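Local coordinates for protein probable acetyltransferase (Pseudomonas aeruginosa PAO1, PDB 2EUI) that is of unknown function but belongs to the GNAT acetyltransferase family and probably transfers an acyl group to an unidentified substrate, at residues Glu89-Arg92 against Gln93-Ala96. Sequence-based numbering, arbitrary orientation.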
loop_
_atom_site.group_PDB
_atom_site.type_symbol
_atom_site.label_atom_id
_atom_site.label_comp_id
_atom_site.label_asym_id
_atom_site.label_seq_id
_atom_site.Cartn_x
_atom_site.Cartn_y
_atom_site.Cartn_z
ATOM N N GLU A 89 -14.080 23.911 -10.895
ATOM C CA GLU A 89 -15.422 24.127 -11.429
ATOM C C GLU A 89 -16.453 23.265 -10.732
ATOM O O GLU A 89 -17.595 23.683 -10.542
ATOM C CB GLU A 89 -15.461 23.822 -12.930
ATOM C CG GLU A 89 -14.470 24.627 -13.771
ATOM C CD GLU A 89 -13.012 24.340 -13.411
ATOM O OE1 GLU A 89 -12.589 23.165 -13.524
ATOM O OE2 GLU A 89 -12.300 25.294 -13.019
ATOM N N ALA A 90 -16.050 22.054 -10.369
ATOM C CA ALA A 90 -16.936 21.121 -9.693
ATOM C C ALA A 90 -16.952 21.421 -8.199
ATOM O O ALA A 90 -15.981 21.948 -7.649
ATOM C CB ALA A 90 -16.461 19.688 -9.938
ATOM N N ARG A 91 -18.058 21.093 -7.543
ATOM C CA ARG A 91 -18.166 21.317 -6.107
ATOM C C ARG A 91 -17.465 20.169 -5.409
ATOM O O ARG A 91 -17.867 19.012 -5.544
ATOM C CB ARG A 91 -19.633 21.373 -5.685
ATOM C CG ARG A 91 -20.555 21.094 -6.837
ATOM C CD ARG A 91 -21.993 21.327 -6.489
ATOM N NE ARG A 91 -22.822 20.945 -7.623
ATOM C CZ ARG A 91 -24.148 20.997 -7.638
ATOM N NH1 ARG A 91 -24.807 21.424 -6.563
ATOM N NH2 ARG A 91 -24.808 20.615 -8.731
ATOM N N ARG A 92 -16.404 20.508 -4.684
ATOM C CA ARG A 92 -15.594 19.542 -3.947
ATOM C C ARG A 92 -16.396 18.442 -3.250
ATOM O O ARG A 92 -16.399 17.288 -3.693
ATOM C CB ARG A 92 -14.719 20.288 -2.922
ATOM C CG ARG A 92 -13.883 19.396 -2.005
ATOM C CD ARG A 92 -12.588 20.103 -1.572
ATOM N NE ARG A 92 -11.809 19.313 -0.609
ATOM C CZ ARG A 92 -10.495 19.436 -0.421
ATOM N NH1 ARG A 92 -9.797 20.318 -1.132
ATOM N NH2 ARG A 92 -9.871 18.676 0.476
ATOM N N GLN A 93 -17.076 18.813 -2.167
ATOM C CA GLN A 93 -17.862 17.879 -1.360
ATOM C C GLN A 93 -18.849 16.985 -2.117
ATOM O O GLN A 93 -18.756 15.755 -2.041
ATOM C CB GLN A 93 -18.595 18.645 -0.256
ATOM C CG GLN A 93 -19.435 17.764 0.659
ATOM C CD GLN A 93 -19.569 18.349 2.057
ATOM O OE1 GLN A 93 -19.725 19.567 2.224
ATOM N NE2 GLN A 93 -19.514 17.485 3.070
ATOM N N LEU A 94 -19.796 17.589 -2.827
ATOM C CA LEU A 94 -20.770 16.813 -3.589
ATOM C C LEU A 94 -20.125 15.664 -4.392
ATOM O O LEU A 94 -20.591 14.521 -4.343
ATOM C CB LEU A 94 -21.532 17.740 -4.538
ATOM C CG LEU A 94 -22.432 17.052 -5.569
ATOM C CD1 LEU A 94 -23.418 16.137 -4.859
ATOM C CD2 LEU A 94 -23.167 18.104 -6.389
ATOM N N VAL A 95 -19.050 15.972 -5.117
ATOM C CA VAL A 95 -18.348 14.989 -5.945
ATOM C C VAL A 95 -17.390 14.092 -5.169
ATOM O O VAL A 95 -17.329 12.877 -5.413
ATOM C CB VAL A 95 -17.578 15.689 -7.100
ATOM C CG1 VAL A 95 -16.544 14.739 -7.717
ATOM C CG2 VAL A 95 -18.572 16.136 -8.168
ATOM N N ALA A 96 -16.632 14.685 -4.251
ATOM C CA ALA A 96 -15.695 13.918 -3.440
ATOM C C ALA A 96 -16.474 12.773 -2.800
ATOM O O ALA A 96 -16.009 11.635 -2.761
ATOM C CB ALA A 96 -15.086 14.805 -2.368
#
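Arg-91 and Leu-94 run side by side in the same direction, with Arg-91, the N-cap residue, laid along the first turn of the helix it precedes. The arginine chain is extended from CG to NE, carrying its aliphatic part past the leucine: Arg-91 CD lies 3.4 Å from Leu-94 CD2. The same methyl then sits over one face of the guanidinium, offset toward the rim of the group. Chi1 (170°) and chi2 (56°) of Leu-94 together put this CD2 branch against the Arg-91 chain. The first turn is closed by ordinary backbone bonds, Val-95 N to Arg-91 O at 3.3 Å and Ala-96 N to Arg-92 O at 2.7 Å. In the GNAT fold this is the start of the helix that follows strand 76-86, and Arg-91 to Ala-96 correspond to the Q/R-x-x-G-x-G/A motif, which in relatives binds the acetyl-CoA pyrophosphate; Leu-94 stands where the first glycine is usual. The Arg-92 side chain leaves the backbone away from residues 93-96 and packs on Val-125 and Val-129 of helix 124-131. Val-95 points back toward residues 89-92, its CG2 4.5 Å from Ala-90 CB, a loose apolar contact; both residues also touch Leu-61 of strand 60-71.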